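Local coordinates for protein ribulose-1,5-bisphosphate carboxylase/oxygenase large subunit (Rhodopseudomonas palustris, PDB 3QFW) that is a RuBisCO-like protein of the RuBisCO large-chain family, probably a magnesium-dependent enzyme acting on a sugar-phosphate substrate, at residues 132-137 / 159-164; 225-230 / 247-252. All coordinates share one frame; numbering follows the deposited sequence.

Contact 1: 132-137 / 159-164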
loop_
_atom_site.group_PDB
_atom_site.type_symbol
_atom_site.label_atom_id
_atom_site.label_comp_id
_atom_site.label_asym_id
_atom_site.label_seq_id
_atom_site.Cartn_x
_atom_site.Cartn_y
_atom_site.Cartn_z
ATOM N N ALA B 132 -5.187 -3.503 -31.950
ATOM C CA ALA B 132 -5.151 -3.004 -30.577
ATOM C C ALA B 132 -6.561 -3.054 -30.002
ATOM O O ALA B 132 -7.543 -3.156 -30.740
ATOM C CB ALA B 132 -4.603 -1.579 -30.532
ATOM N N LEU B 133 -6.670 -2.996 -28.684
ATOM C CA LEU B 133 -7.983 -3.008 -28.056
ATOM C C LEU B 133 -8.358 -1.630 -27.519
ATOM O O LEU B 133 -7.531 -0.717 -27.481
ATOM C CB LEU B 133 -8.049 -4.063 -26.946
ATOM C CG LEU B 133 -8.154 -5.516 -27.415
ATOM C CD1 LEU B 133 -6.869 -6.018 -28.082
ATOM C CD2 LEU B 133 -8.538 -6.409 -26.254
ATOM N N THR B 134 -9.616 -1.492 -27.119
ATOM C CA THR B 134 -10.139 -0.232 -26.614
ATOM C C THR B 134 -10.851 -0.428 -25.277
ATOM O O THR B 134 -11.459 -1.474 -25.024
ATOM C CB THR B 134 -11.136 0.408 -27.607
ATOM O OG1 THR B 134 -12.335 -0.377 -27.653
ATOM C CG2 THR B 134 -10.538 0.491 -29.014
ATOM N N ALA B 135 -10.762 0.577 -24.413
ATOM C CA ALA B 135 -11.490 0.551 -23.149
ATOM C C ALA B 135 -12.031 1.930 -22.827
ATOM O O ALA B 135 -11.503 2.939 -23.301
ATOM C CB ALA B 135 -10.579 0.066 -22.014
ATOM N N SER B 136 -13.072 1.969 -22.002
ATOM C CA SER B 136 -13.539 3.218 -21.416
ATOM C C SER B 136 -13.935 3.008 -19.964
ATOM O O SER B 136 -14.174 1.878 -19.526
ATOM C CB SER B 136 -14.733 3.774 -22.188
ATOM O OG SER B 136 -14.955 5.131 -21.854
ATOM N N ALA B 137 -14.009 4.101 -19.216
ATOM C CA ALA B 137 -14.429 4.015 -17.826
ATOM C C ALA B 137 -15.812 4.618 -17.654
ATOM O O ALA B 137 -16.217 5.503 -18.414
ATOM C CB ALA B 137 -13.415 4.699 -16.907
ATOM N N GLY B 159 -18.695 -0.618 -29.766
ATOM C CA GLY B 159 -17.697 -1.638 -30.051
ATOM C C GLY B 159 -16.463 -1.616 -29.153
ATOM O O GLY B 159 -15.475 -2.300 -29.418
ATOM N N VAL B 160 -16.518 -0.828 -28.088
ATOM C CA VAL B 160 -15.435 -0.791 -27.101
ATOM C C VAL B 160 -15.222 -2.186 -26.513
ATOM O O VAL B 160 -16.184 -2.849 -26.131
ATOM C CB VAL B 160 -15.765 0.199 -25.972
ATOM C CG1 VAL B 160 -14.662 0.213 -24.903
ATOM C CG2 VAL B 160 -15.974 1.586 -26.542
ATOM N N ASP B 161 -13.971 -2.633 -26.433
ATOM C CA ASP B 161 -13.675 -3.968 -25.908
ATOM C C ASP B 161 -13.898 -4.154 -24.393
ATOM O O ASP B 161 -14.419 -5.190 -23.959
ATOM C CB ASP B 161 -12.250 -4.380 -26.279
ATOM C CG ASP B 161 -12.018 -4.370 -27.773
ATOM O OD1 ASP B 161 -12.635 -5.207 -28.470
ATOM O OD2 ASP B 161 -11.217 -3.532 -28.247
ATOM N N LEU B 162 -13.501 -3.168 -23.586
ATOM C CA LEU B 162 -13.645 -3.301 -22.134
ATOM C C LEU B 162 -14.164 -2.031 -21.470
ATOM O O LEU B 162 -13.676 -0.926 -21.712
ATOM C CB LEU B 162 -12.341 -3.787 -21.470
ATOM C CG LEU B 162 -12.319 -4.037 -19.948
ATOM C CD1 LEU B 162 -13.636 -4.599 -19.439
ATOM C CD2 LEU B 162 -11.166 -4.960 -19.531
ATOM N N ILE B 163 -15.193 -2.217 -20.658
ATOM C CA ILE B 163 -15.786 -1.152 -19.880
ATOM C C ILE B 163 -15.450 -1.418 -18.423
ATOM O O ILE B 163 -15.738 -2.488 -17.891
ATOM C CB ILE B 163 -17.300 -1.107 -20.083
ATOM C CG1 ILE B 163 -17.603 -0.860 -21.573
ATOM C CG2 ILE B 163 -17.932 -0.047 -19.184
ATOM C CD1 ILE B 163 -19.059 -0.771 -21.897
ATOM N N LYS B 164 -14.801 -0.446 -17.801
ATOM C CA LYS B 164 -14.380 -0.581 -16.415
ATOM C C LYS B 164 -15.087 0.463 -15.570
ATOM O O LYS B 164 -15.436 1.537 -16.060
ATOM C CB LYS B 164 -12.864 -0.384 -16.306
ATOM C CG LYS B 164 -12.413 1.033 -16.674
ATOM C CD LYS B 164 -10.897 1.183 -16.696
ATOM C CE LYS B 164 -10.290 1.295 -15.308
ATOM N NZ LYS B 164 -10.763 2.488 -14.504
HETATM O O HOH W 1 -12.575 -2.102 -29.961
#
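Two donors of this contact grip Asp161 OD2. The backbone N of Thr134 reaches its anti lone pair at 2.8 Å, and water 1 donates to the same OD2 at 2.6 Å. The site lies at the start of two neighbouring parallel strands, 133-138 and 162-165, which helix 145-157 links into a beta-alpha-beta unit of the RuBisCO-type TIM barrel; within the segments the strand axes run 4.8 Å apart at 22°. Thr134 reciprocates. A chi1 of 69° sets OG1 between its own N and carbonyl carbon, where it accepts Asp161 N at 3.0 Å and donates to water 1. The water's second proton goes to the carbonyl O of Gly159, the positive-phi residue just past helix 145-157 in its Schellman motif, so one solvent molecule joins the helix end to both strand starts. The Asp161 and Thr134 side chains cross at about a right angle; the other carboxylate oxygen, Asp161 OD1, forms a salt bridge with Arg131. An alanine in place of Asp161 would probably leave Thr134 N and the Arg131 charge without their mates and water 1 with one anchor fewer. Regular pairing then takes over: Leu162 N bonds to Thr134 O, Ser136 N to Leu162 O, and Lys164 N to Ser136 O at 3.0 Å, the last nearly linear at 171° about the hydrogen. Ala135, Leu162, Ala137 and Lys164 share one face, while Ser136 and Ile163 lie on the other. Lys164 probably corresponds to the lysine that is carbamylated in RuBisCO, though it is an unmodified lysine in this model. Val160 CG1 rests 3.6 Å from Ala135 CA, and further along Lys164 CG packs 3.8 Å from Ala137 CB.

Contact 2: 225-230 / 247-252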
loop_
_atom_site.group_PDB
_atom_site.type_symbol
_atom_site.label_atom_id
_atom_site.label_comp_id
_atom_site.label_asym_id
_atom_site.label_seq_id
_atom_site.Cartn_x
_atom_site.Cartn_y
_atom_site.Cartn_z
ATOM N N GLY B 225 -17.704 -10.745 -17.032
ATOM C CA GLY B 225 -16.492 -11.403 -17.488
ATOM C C GLY B 225 -15.166 -10.773 -17.099
ATOM O O GLY B 225 -14.107 -11.297 -17.448
ATOM N N ALA B 226 -15.206 -9.654 -16.386
ATOM C CA ALA B 226 -13.965 -9.033 -15.943
ATOM C C ALA B 226 -14.123 -8.414 -14.566
ATOM O O ALA B 226 -15.229 -8.338 -14.039
ATOM C CB ALA B 226 -13.495 -7.993 -16.945
ATOM N N VAL B 227 -13.007 -7.971 -13.999
ATOM C CA VAL B 227 -12.993 -7.363 -12.674
ATOM C C VAL B 227 -11.820 -6.399 -12.550
ATOM O O VAL B 227 -10.735 -6.653 -13.090
ATOM C CB VAL B 227 -12.849 -8.425 -11.573
ATOM C CG1 VAL B 227 -14.078 -9.317 -11.517
ATOM C CG2 VAL B 227 -11.587 -9.249 -11.779
ATOM N N LEU B 228 -12.040 -5.303 -11.830
ATOM C CA LEU B 228 -11.028 -4.276 -11.644
ATOM C C LEU B 228 -10.584 -4.301 -10.187
ATOM O O LEU B 228 -11.415 -4.409 -9.285
ATOM C CB LEU B 228 -11.601 -2.898 -11.978
ATOM C CG LEU B 228 -10.625 -1.724 -11.928
ATOM C CD1 LEU B 228 -9.571 -1.887 -13.029
ATOM C CD2 LEU B 228 -11.375 -0.406 -12.089
ATOM N N VAL B 229 -9.279 -4.223 -9.952
ATOM C CA VAL B 229 -8.769 -4.227 -8.576
ATOM C C VAL B 229 -7.553 -3.330 -8.499
ATOM O O VAL B 229 -6.712 -3.355 -9.393
ATOM C CB VAL B 229 -8.326 -5.633 -8.138
ATOM C CG1 VAL B 229 -8.092 -5.678 -6.618
ATOM C CG2 VAL B 229 -9.354 -6.683 -8.552
ATOM N N ALA B 230 -7.452 -2.549 -7.428
ATOM C CA ALA B 230 -6.244 -1.770 -7.160
ATOM C C ALA B 230 -5.397 -2.499 -6.123
ATOM O O ALA B 230 -5.685 -2.416 -4.925
ATOM C CB ALA B 230 -6.616 -0.389 -6.671
ATOM N N ALA B 247 -11.448 -17.340 -11.663
ATOM C CA ALA B 247 -12.169 -18.330 -12.470
ATOM C C ALA B 247 -12.424 -17.915 -13.925
ATOM O O ALA B 247 -13.553 -18.016 -14.419
ATOM C CB ALA B 247 -13.495 -18.698 -11.785
ATOM N N GLY B 248 -11.380 -17.460 -14.613
ATOM C CA GLY B 248 -11.484 -17.149 -16.029
ATOM C C GLY B 248 -11.936 -15.735 -16.334
ATOM O O GLY B 248 -12.112 -15.356 -17.506
ATOM N N LEU B 249 -12.152 -14.954 -15.280
ATOM C CA LEU B 249 -12.465 -13.542 -15.428
ATOM C C LEU B 249 -11.217 -12.812 -15.894
ATOM O O LEU B 249 -10.108 -13.187 -15.526
ATOM C CB LEU B 249 -12.894 -12.955 -14.079
ATOM C CG LEU B 249 -14.193 -13.452 -13.449
ATOM C CD1 LEU B 249 -14.463 -12.716 -12.142
ATOM C CD2 LEU B 249 -15.344 -13.264 -14.414
ATOM N N VAL B 250 -11.380 -11.767 -16.692
ATOM C CA VAL B 250 -10.237 -10.920 -16.998
ATOM C C VAL B 250 -9.969 -10.047 -15.765
ATOM O O VAL B 250 -10.855 -9.318 -15.304
ATOM C CB VAL B 250 -10.470 -10.054 -18.244
ATOM C CG1 VAL B 250 -9.268 -9.163 -18.502
ATOM C CG2 VAL B 250 -10.753 -10.943 -19.478
ATOM N N VAL B 251 -8.760 -10.137 -15.220
ATOM C CA VAL B 251 -8.414 -9.335 -14.040
ATOM C C VAL B 251 -7.649 -8.091 -14.457
ATOM O O VAL B 251 -6.515 -8.179 -14.934
ATOM C CB VAL B 251 -7.575 -10.122 -13.039
ATOM C CG1 VAL B 251 -7.140 -9.200 -11.854
ATOM C CG2 VAL B 251 -8.357 -11.327 -12.539
ATOM N N VAL B 252 -8.276 -6.935 -14.284
ATOM C CA VAL B 252 -7.681 -5.670 -14.696
ATOM C C VAL B 252 -7.143 -4.974 -13.449
ATOM O O VAL B 252 -7.896 -4.705 -12.513
ATOM C CB VAL B 252 -8.719 -4.745 -15.353
ATOM C CG1 VAL B 252 -8.052 -3.473 -15.858
ATOM C CG2 VAL B 252 -9.467 -5.464 -16.495
HETATM O O HOH W 2 -14.053 -13.697 -18.781
#
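The flat peptide group that Gly225 begins has Leu249 on one face: the methyl CD2 of Leu249 stands almost directly above the Gly225 carbonyl carbon C, 3.7 Å away. At the oxygen end, Val250 N donates to Gly225 O at 2.9 Å, tilted 19° from the carbonyl plane, and water 2 donates to that oxygen and to Gly248 O. The following peptides pair more directly. Val227 N bonds to Val250 O, Val252 N approaches Val227 O at 2.7 Å nearly along the C=O axis (174°), and Val229 N bonds to Val252 O, so the donors alternate between the strands as parallel register demands. Ala226, Leu228, Val250 and Val252 share one face. With CG anti to its backbone N (chi1 -176°), Leu228 swings CD1 across to 3.6 Å from Val252 CG1 and 3.3 Å from Val252 O. On the other face Val227 CG1 meets Leu249 CD1 at 3.5 Å, tighter than usual for two carbons, the side chains crossing at about a right angle. Helix 209-222 covers this pair through Ile219, and Leu216 adds to the cover over Leu249. Val227 CG2 also touches Val251 CG2, at 3.9 Å. The Ala226 face looks into the barrel, where Leu228 meets Lys164 and Val252 meets Leu162, while Val227 and Leu249 face helix 209-222, as in the wall of a RuBisCO-type TIM barrel.

How the contacts relate
Both contacts are buried joints between successive parallel strands of one barrel, and strand 200-202 lies between the two pairs in the wall. Their matching 22° angles fit a shared strand twist. Where they differ is chemistry: contact 1 begins with a carboxylate, a hydroxyl and a water that tie side chains to backbone, whereas contact 2 relies on backbone bonds and aliphatic packing, its one water bridging carbonyls at the partly exposed start. Their centres lie 14 Å apart, yet the barrel interior brings them together: Leu162 CD2 packs 3.5 Å from Val252 CG2, and Lys164 CE lies 3.8 Å from Leu228 CD2.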